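3-HSA hydroxylase, oxygenase (Rhodococcus sp., PDB 2RFQ) hydroxylates the phenolic ring of the secosteroid 3-HSA to the catechol 3,4-DHSA during cholesterol breakdown, using reduced FMN and molecular oxygen. Local coordinates at residues Asn93-Glu105 against Gly220-Trp233. Residues are numbered along the deposited sequence; the frame is centred on the assembly and turned at random.
Sequences NWHLALFSQQAQE and GLERNTAPVYKMPW
W94 points the edge of its indole at the 3-10 turn 227-230. W94 NE1 donates to V228 O at 2.8 Å, nearly straight (173°) and in the ring plane, though the nitrogen stands above the carbonyl plane. W94 CG lies anti to the backbone N (chi1 179°), which carries the six-membered ring on to W233, where the rims meet and W94 CZ3 lies 3.3 Å from W233 CE3. W233 and H95 also meet the ring of Y120, a probable FMN-site residue whose OH bonds to H95 ND1. Y229 CD1 sits over one indole face, the rings meeting obliquely, and A97 CB lies over a face of the Y229 ring, a CH-pi contact 3.8 Å from its centroid. Beyond A97 the contact turns polar. N224 ND2 spends both hydrogens in its own amide plane, one on a lone pair of A97 O (2.9 Å), the other on Q104 OE1 (2.9 Å), which also accepts from W58. Q101, its NE2 bonded to Q57, lays its amide over the R223 guanidinium, planes 17° apart. G220 N donates to L98 O. The loop entering helix 233-266 is thus tied to the joint between helices 80-96 and 101-108 of the acyl-CoA dehydrogenase-like fold. W94 NE1 and M231 N hold the V228 carbonyl from opposite faces, while the two ND2 bonds, with OD1 taken by Q57, hold the N224 amide flat.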
ATOM      1  N   ASN A  93      34.720  -7.828  13.528  1.00  8.73           N
ATOM      2  CA  ASN A  93      36.051  -8.334  13.128  1.00  8.31           C
ATOM      3  C   ASN A  93      36.578  -7.601  11.902  1.00  9.58           C
ATOM      4  O   ASN A  93      37.789  -7.476  11.713  1.00 10.74           O
ATOM      5  CB  ASN A  93      36.032  -9.860  12.955  1.00  8.59           C
ATOM      6  CG  ASN A  93      35.859 -10.585  14.297  1.00  8.99           C
ATOM      7  OD1 ASN A  93      35.919  -9.956  15.361  1.00  9.08           O
ATOM      8  ND2 ASN A  93      35.608 -11.891  14.252  1.00 10.50           N
ATOM      9  N   TRP A  94      35.648  -7.097  11.106  1.00  9.09           N
ATOM     10  CA  TRP A  94      35.955  -6.179  10.020  1.00  8.75           C
ATOM     11  C   TRP A  94      36.369  -4.816  10.616  1.00  9.38           C
ATOM     12  O   TRP A  94      37.384  -4.228  10.234  1.00  9.32           O
ATOM     13  CB  TRP A  94      34.719  -6.026   9.100  1.00  9.25           C
ATOM     14  CG  TRP A  94      34.896  -5.064   7.940  1.00  8.98           C
ATOM     15  CD1 TRP A  94      35.274  -5.379   6.657  1.00  9.59           C
ATOM     16  CD2 TRP A  94      34.691  -3.638   7.960  1.00  9.51           C
ATOM     17  NE1 TRP A  94      35.347  -4.228   5.881  1.00  8.68           N
ATOM     18  CE2 TRP A  94      34.975  -3.156   6.653  1.00  9.31           C
ATOM     19  CE3 TRP A  94      34.284  -2.729   8.946  1.00  7.84           C
ATOM     20  CZ2 TRP A  94      34.875  -1.814   6.314  1.00 10.34           C
ATOM     21  CZ3 TRP A  94      34.198  -1.353   8.595  1.00  9.90           C
ATOM     22  CH2 TRP A  94      34.496  -0.929   7.299  1.00  9.71           C
ATOM     23  N   HIS A  95      35.572  -4.311  11.548  1.00  8.82           N
ATOM     24  CA  HIS A  95      35.857  -2.998  12.154  1.00  9.32           C
ATOM     25  C   HIS A  95      37.223  -2.997  12.847  1.00  9.79           C
ATOM     26  O   HIS A  95      38.016  -2.059  12.670  1.00  8.82           O
ATOM     27  CB  HIS A  95      34.745  -2.616  13.154  1.00  9.50           C
ATOM     28  CG  HIS A  95      34.806  -1.185  13.614  1.00 10.07           C
ATOM     29  ND1 HIS A  95      33.979  -0.696  14.600  1.00  9.47           N
ATOM     30  CD2 HIS A  95      35.580  -0.140  13.218  1.00 10.41           C
ATOM     31  CE1 HIS A  95      34.236   0.588  14.801  1.00  9.85           C
ATOM     32  NE2 HIS A  95      35.193   0.956  13.963  1.00 10.65           N
ATOM     33  N   LEU A  96      37.535  -4.063  13.587  1.00  9.87           N
ATOM     34  CA  LEU A  96      38.812  -4.100  14.296  1.00 10.63           C
ATOM     35  C   LEU A  96      40.018  -4.088  13.352  1.00 10.12           C
ATOM     36  O   LEU A  96      41.083  -3.606  13.716  1.00 10.32           O
ATOM     37  CB  LEU A  96      38.885  -5.301  15.241  1.00 11.46           C
ATOM     38  CG  LEU A  96      40.071  -5.294  16.215  1.00 11.93           C
ATOM     39  CD1 LEU A  96      40.054  -4.084  17.135  1.00 12.28           C
ATOM     40  CD2 LEU A  96      40.139  -6.597  17.038  1.00 12.78           C
ATOM     41  N   ALA A  97      39.854  -4.629  12.146  1.00  9.51           N
ATOM     42  CA  ALA A  97      40.911  -4.618  11.127  1.00 10.23           C
ATOM     43  C   ALA A  97      41.376  -3.205  10.784  1.00 10.37           C
ATOM     44  O   ALA A  97      42.457  -3.035  10.230  1.00 10.31           O
ATOM     45  CB  ALA A  97      40.415  -5.303   9.866  1.00 10.44           C
ATOM     46  N   LEU A  98      40.525  -2.213  11.083  1.00 10.16           N
ATOM     47  CA  LEU A  98      40.808  -0.819  10.771  1.00 10.65           C
ATOM     48  C   LEU A  98      41.536  -0.115  11.914  1.00 10.34           C
ATOM     49  O   LEU A  98      42.175   0.919  11.692  1.00  9.78           O
ATOM     50  CB  LEU A  98      39.526  -0.054  10.401  1.00 11.17           C
ATOM     51  CG  LEU A  98      38.649  -0.632   9.278  1.00 14.28           C
ATOM     52  CD1 LEU A  98      37.330   0.137   9.171  1.00 13.38           C
ATOM     53  CD2 LEU A  98      39.391  -0.564   7.974  1.00 14.83           C
ATOM     54  N   PHE A  99      41.458  -0.677  13.124  1.00  9.29           N
ATOM     55  CA  PHE A  99      42.179  -0.117  14.263  1.00  8.71           C
ATOM     56  C   PHE A  99      43.682  -0.346  14.070  1.00  9.70           C
ATOM     57  O   PHE A  99      44.111  -1.126  13.204  1.00 10.45           O
ATOM     58  CB  PHE A  99      41.754  -0.760  15.595  1.00  8.65           C
ATOM     59  CG  PHE A  99      40.452  -0.233  16.168  1.00  9.00           C
ATOM     60  CD1 PHE A  99      40.438   0.499  17.365  1.00 10.95           C
ATOM     61  CD2 PHE A  99      39.232  -0.536  15.550  1.00  9.42           C
ATOM     62  CE1 PHE A  99      39.208   0.938  17.931  1.00 11.38           C
ATOM     63  CE2 PHE A  99      38.011  -0.092  16.103  1.00  9.03           C
ATOM     64  CZ  PHE A  99      37.998   0.630  17.296  1.00 10.44           C
ATOM     65  N   SER A 100      44.472   0.317  14.905  1.00  9.19           N
ATOM     66  CA  SER A 100      45.924   0.146  14.878  1.00 10.03           C
ATOM     67  C   SER A 100      46.297  -1.331  15.012  1.00 10.29           C
ATOM     68  O   SER A 100      45.570  -2.129  15.656  1.00 10.09           O
ATOM     69  CB  SER A 100      46.558   0.944  16.024  1.00 10.64           C
ATOM     70  OG  SER A 100      46.225   0.345  17.272  1.00 10.32           O
ATOM     71  N   GLN A 101      47.450  -1.685  14.441  1.00  9.54           N
ATOM     72  CA  GLN A 101      47.987  -3.022  14.587  1.00 10.18           C
ATOM     73  C   GLN A 101      48.091  -3.399  16.066  1.00 10.19           C
ATOM     74  O   GLN A 101      47.828  -4.548  16.450  1.00 10.87           O
ATOM     75  CB  GLN A 101      49.369  -3.107  13.922  1.00 10.34           C
ATOM     76  CG  GLN A 101      50.056  -4.445  14.098  1.00 10.90           C
ATOM     77  CD  GLN A 101      49.436  -5.554  13.265  1.00 11.64           C
ATOM     78  OE1 GLN A 101      48.848  -5.307  12.208  1.00 12.50           O
ATOM     79  NE2 GLN A 101      49.572  -6.797  13.745  1.00 10.60           N
ATOM     80  N   GLN A 102      48.455  -2.427  16.903  1.00 10.79           N
ATOM     81  CA  GLN A 102      48.643  -2.698  18.329  1.00 11.57           C
ATOM     82  C   GLN A 102      47.326  -3.078  18.981  1.00 10.98           C
ATOM     83  O   GLN A 102      47.280  -3.987  19.803  1.00 11.06           O
ATOM     84  CB  GLN A 102      49.260  -1.486  19.026  1.00 11.75           C
ATOM     85  CG  GLN A 102      49.615  -1.720  20.482  1.00 12.19           C
ATOM     86  CD  GLN A 102      50.167  -0.443  21.143  1.00 14.19           C
ATOM     87  OE1 GLN A 102      50.511   0.539  20.458  1.00 19.88           O
ATOM     88  NE2 GLN A 102      50.262  -0.452  22.471  1.00 19.18           N
ATOM     89  N   ALA A 103      46.247  -2.391  18.597  1.00 10.03           N
ATOM     90  CA  ALA A 103      44.910  -2.723  19.120  1.00  9.50           C
ATOM     91  C   ALA A 103      44.493  -4.147  18.709  1.00  9.24           C
ATOM     92  O   ALA A 103      43.977  -4.920  19.521  1.00  9.02           O
ATOM     93  CB  ALA A 103      43.882  -1.711  18.630  1.00  9.97           C
ATOM     94  N   GLN A 104      44.752  -4.507  17.455  1.00  9.47           N
ATOM     95  CA  GLN A 104      44.448  -5.879  16.999  1.00  9.65           C
ATOM     96  C   GLN A 104      45.264  -6.915  17.765  1.00  9.97           C
ATOM     97  O   GLN A 104      44.752  -7.964  18.122  1.00 10.52           O
ATOM     98  CB  GLN A 104      44.730  -6.027  15.511  1.00  9.81           C
ATOM     99  CG  GLN A 104      43.865  -5.152  14.627  1.00  9.89           C
ATOM    100  CD  GLN A 104      44.398  -5.107  13.211  1.00 10.22           C
ATOM    101  OE1 GLN A 104      44.576  -6.149  12.578  1.00  9.82           O
ATOM    102  NE2 GLN A 104      44.706  -3.900  12.730  1.00 10.14           N
ATOM    103  N   GLU A 105      46.538  -6.611  18.018  1.00 10.24           N
ATOM    104  CA  GLU A 105      47.381  -7.477  18.826  1.00 10.95           C
ATOM    105  C   GLU A 105      46.821  -7.598  20.259  1.00 10.41           C
ATOM    106  O   GLU A 105      46.783  -8.690  20.831  1.00 10.60           O
ATOM    107  CB  GLU A 105      48.829  -6.963  18.832  1.00 11.59           C
ATOM    108  CG  GLU A 105      49.762  -7.749  19.767  1.00 16.37           C
ATOM    109  CD  GLU A 105      50.157  -9.128  19.243  1.00 22.40           C
ATOM    110  OE1 GLU A 105      50.144  -9.347  18.007  1.00 24.85           O
ATOM    111  OE2 GLU A 105      50.504  -9.999  20.082  1.00 25.80           O
ATOM    112  N   GLY A 220      44.849   0.566  10.517  1.00 11.14           N
ATOM    113  CA  GLY A 220      44.856  -0.891  10.239  1.00 11.58           C
ATOM    114  C   GLY A 220      45.013  -1.224   8.768  1.00 11.02           C
ATOM    115  O   GLY A 220      45.385  -2.353   8.418  1.00 11.18           O
ATOM    116  N   LEU A 221      44.712  -0.255   7.904  1.00 11.25           N
ATOM    117  CA  LEU A 221      44.798  -0.453   6.452  1.00 12.24           C
ATOM    118  C   LEU A 221      46.233  -0.644   5.980  1.00 12.97           C
ATOM    119  O   LEU A 221      46.463  -1.139   4.878  1.00 13.37           O
ATOM    120  CB  LEU A 221      44.184   0.728   5.698  1.00 13.06           C
ATOM    121  CG  LEU A 221      42.681   0.952   5.873  1.00 13.77           C
ATOM    122  CD1 LEU A 221      42.299   2.182   5.084  1.00 17.13           C
ATOM    123  CD2 LEU A 221      41.879  -0.268   5.425  1.00 13.20           C
ATOM    124  N   GLU A 222      47.198  -0.245   6.805  1.00 13.32           N
ATOM    125  CA  GLU A 222      48.605  -0.330   6.389  1.00 14.90           C
ATOM    126  C   GLU A 222      49.002  -1.793   6.188  1.00 14.33           C
ATOM    127  O   GLU A 222      49.599  -2.158   5.170  1.00 14.53           O
ATOM    128  CB  GLU A 222      49.519   0.349   7.414  1.00 14.53           C
ATOM    129  CG  GLU A 222      50.985   0.315   7.011  1.00 17.76           C
ATOM    130  CD  GLU A 222      51.933   0.890   8.077  1.00 18.68           C
ATOM    131  OE1 GLU A 222      51.480   1.217   9.204  1.00 21.76           O
ATOM    132  OE2 GLU A 222      53.147   0.982   7.785  1.00 24.01           O
ATOM    133  N   ARG A 223      48.631  -2.630   7.153  1.00 13.56           N
ATOM    134  CA  ARG A 223      48.918  -4.060   7.076  1.00 14.15           C
ATOM    135  C   ARG A 223      47.735  -4.875   6.552  1.00 12.65           C
ATOM    136  O   ARG A 223      47.929  -5.905   5.921  1.00 13.06           O
ATOM    137  CB  ARG A 223      49.410  -4.581   8.436  1.00 14.18           C
ATOM    138  CG  ARG A 223      50.752  -3.975   8.849  1.00 17.20           C
ATOM    139  CD  ARG A 223      51.412  -4.704  10.014  1.00 18.29           C
ATOM    140  NE  ARG A 223      51.188  -6.151   9.942  1.00 26.55           N
ATOM    141  CZ  ARG A 223      51.856  -7.060  10.646  1.00 28.77           C
ATOM    142  NH1 ARG A 223      52.815  -6.681  11.488  1.00 30.82           N
ATOM    143  NH2 ARG A 223      51.569  -8.351  10.494  1.00 30.14           N
ATOM    144  N   ASN A 224      46.506  -4.422   6.821  1.00 11.07           N
ATOM    145  CA  ASN A 224      45.331  -5.142   6.339  1.00  9.98           C
ATOM    146  C   ASN A 224      44.879  -4.537   5.009  1.00  9.99           C
ATOM    147  O   ASN A 224      44.020  -3.653   4.963  1.00  9.10           O
ATOM    148  CB  ASN A 224      44.216  -5.139   7.393  1.00 10.48           C
ATOM    149  CG  ASN A 224      44.618  -5.872   8.666  1.00  9.66           C
ATOM    150  OD1 ASN A 224      45.302  -6.894   8.614  1.00 10.73           O
ATOM    151  ND2 ASN A 224      44.182  -5.360   9.819  1.00  9.75           N
ATOM    152  N   THR A 225      45.495  -5.024   3.936  1.00  9.41           N
ATOM    153  CA  THR A 225      45.396  -4.387   2.619  1.00  8.86           C
ATOM    154  C   THR A 225      44.275  -4.963   1.742  1.00  8.28           C
ATOM    155  O   THR A 225      44.069  -4.482   0.602  1.00  7.79           O
ATOM    156  CB  THR A 225      46.748  -4.502   1.844  1.00  8.91           C
ATOM    157  OG1 THR A 225      47.032  -5.890   1.648  1.00 11.26           O
ATOM    158  CG2 THR A 225      47.891  -3.861   2.647  1.00 10.57           C
ATOM    159  N   ALA A 226      43.557  -5.977   2.246  1.00  8.90           N
ATOM    160  CA  ALA A 226      42.507  -6.624   1.448  1.00  8.69           C
ATOM    161  C   ALA A 226      41.435  -5.595   1.038  1.00  8.29           C
ATOM    162  O   ALA A 226      41.114  -4.682   1.817  1.00  8.96           O
ATOM    163  CB  ALA A 226      41.869  -7.780   2.192  1.00  8.89           C
ATOM    164  N   PRO A 227      40.902  -5.718  -0.191  1.00  8.25           N
ATOM    165  CA  PRO A 227      39.926  -4.702  -0.647  1.00  8.04           C
ATOM    166  C   PRO A 227      38.663  -4.610   0.212  1.00  8.04           C
ATOM    167  O   PRO A 227      38.045  -3.542   0.265  1.00  7.88           O
ATOM    168  CB  PRO A 227      39.598  -5.124  -2.090  1.00  8.82           C
ATOM    169  CG  PRO A 227      39.995  -6.621  -2.151  1.00  9.48           C
ATOM    170  CD  PRO A 227      41.223  -6.687  -1.270  1.00  8.42           C
ATOM    171  N   VAL A 228      38.286  -5.685   0.900  1.00  7.19           N
ATOM    172  CA  VAL A 228      37.076  -5.616   1.728  1.00  7.81           C
ATOM    173  C   VAL A 228      37.184  -4.508   2.805  1.00  7.40           C
ATOM    174  O   VAL A 228      36.164  -3.908   3.183  1.00  7.14           O
ATOM    175  CB  VAL A 228      36.714  -6.993   2.361  1.00  7.88           C
ATOM    176  CG1 VAL A 228      37.748  -7.419   3.418  1.00  8.87           C
ATOM    177  CG2 VAL A 228      35.308  -6.950   2.970  1.00 10.36           C
ATOM    178  N   TYR A 229      38.408  -4.205   3.265  1.00  7.36           N
ATOM    179  CA  TYR A 229      38.564  -3.203   4.344  1.00  7.19           C
ATOM    180  C   TYR A 229      38.465  -1.759   3.839  1.00  8.09           C
ATOM    181  O   TYR A 229      38.477  -0.825   4.650  1.00  9.22           O
ATOM    182  CB  TYR A 229      39.841  -3.441   5.184  1.00  7.53           C
ATOM    183  CG  TYR A 229      39.856  -4.834   5.739  1.00  7.05           C
ATOM    184  CD1 TYR A 229      38.843  -5.260   6.616  1.00  6.90           C
ATOM    185  CD2 TYR A 229      40.823  -5.760   5.343  1.00  9.72           C
ATOM    186  CE1 TYR A 229      38.776  -6.575   7.082  1.00  8.75           C
ATOM    187  CE2 TYR A 229      40.793  -7.058   5.817  1.00  8.52           C
ATOM    188  CZ  TYR A 229      39.779  -7.464   6.691  1.00  9.23           C
ATOM    189  OH  TYR A 229      39.722  -8.751   7.150  1.00 10.10           O
ATOM    190  N   LYS A 230      38.334  -1.579   2.519  1.00  7.28           N
ATOM    191  CA  LYS A 230      38.156  -0.242   1.939  1.00  7.61           C
ATOM    192  C   LYS A 230      36.664   0.033   1.676  1.00  7.33           C
ATOM    193  O   LYS A 230      36.300   1.096   1.149  1.00  8.39           O
ATOM    194  CB  LYS A 230      38.990  -0.093   0.670  1.00  7.86           C
ATOM    195  CG  LYS A 230      40.467  -0.183   0.996  1.00 10.55           C
ATOM    196  CD  LYS A 230      41.339  -0.022  -0.233  1.00 12.71           C
ATOM    197  CE  LYS A 230      42.810   0.083   0.199  1.00 17.62           C
ATOM    198  NZ  LYS A 230      43.386  -1.228   0.649  1.00 19.97           N
HETATM  199  N   MSE A 231      35.815  -0.939   2.018  1.00  6.19           N
HETATM  200  CA  MSE A 231      34.365  -0.743   1.865  1.00  6.25           C
HETATM  201  C   MSE A 231      33.870   0.359   2.806  1.00  5.68           C
HETATM  202  O   MSE A 231      34.360   0.464   3.916  1.00  6.28           O
HETATM  203  CB  MSE A 231      33.602  -2.038   2.166  1.00  6.82           C
HETATM  204  CG  MSE A 231      33.880  -3.134   1.160  1.00  7.21           C
HETATM  205 SE   MSE A 231      32.763  -2.919  -0.447  1.00 13.23          SE
HETATM  206  CE  MSE A 231      31.008  -3.351   0.362  1.00 10.09           C
ATOM    207  N   PRO A 232      32.889   1.167   2.355  1.00  6.25           N
ATOM    208  CA  PRO A 232      32.365   2.240   3.194  1.00  6.83           C
ATOM    209  C   PRO A 232      31.542   1.724   4.368  1.00  6.78           C
ATOM    210  O   PRO A 232      30.706   0.839   4.183  1.00  5.78           O
ATOM    211  CB  PRO A 232      31.500   3.071   2.216  1.00  6.91           C
ATOM    212  CG  PRO A 232      31.070   2.114   1.179  1.00  6.55           C
ATOM    213  CD  PRO A 232      32.258   1.147   1.022  1.00  6.65           C
ATOM    214  N   TRP A 233      31.799   2.270   5.564  1.00  7.06           N
ATOM    215  CA  TRP A 233      31.006   1.934   6.752  1.00  7.13           C
ATOM    216  C   TRP A 233      29.511   2.138   6.518  1.00  6.88           C
ATOM    217  O   TRP A 233      28.696   1.358   7.038  1.00  6.58           O
ATOM    218  CB  TRP A 233      31.465   2.796   7.936  1.00  8.64           C
ATOM    219  CG  TRP A 233      30.812   2.481   9.276  1.00  9.31           C
ATOM    220  CD1 TRP A 233      30.059   3.338  10.024  1.00 12.18           C
ATOM    221  CD2 TRP A 233      30.908   1.261  10.044  1.00 10.05           C
ATOM    222  NE1 TRP A 233      29.665   2.731  11.192  1.00 10.72           N
ATOM    223  CE2 TRP A 233      30.174   1.463  11.238  1.00 10.84           C
ATOM    224  CE3 TRP A 233      31.532   0.028   9.841  1.00 11.90           C
ATOM    225  CZ2 TRP A 233      30.058   0.481  12.230  1.00  9.88           C
ATOM    226  CZ3 TRP A 233      31.398  -0.973  10.827  1.00 10.72           C
ATOM    227  CH2 TRP A 233      30.671  -0.729  12.011  1.00 10.70           C
TER
HETATM  228  O   HOH W   1      46.842  -3.843  10.864  1.00 14.17           O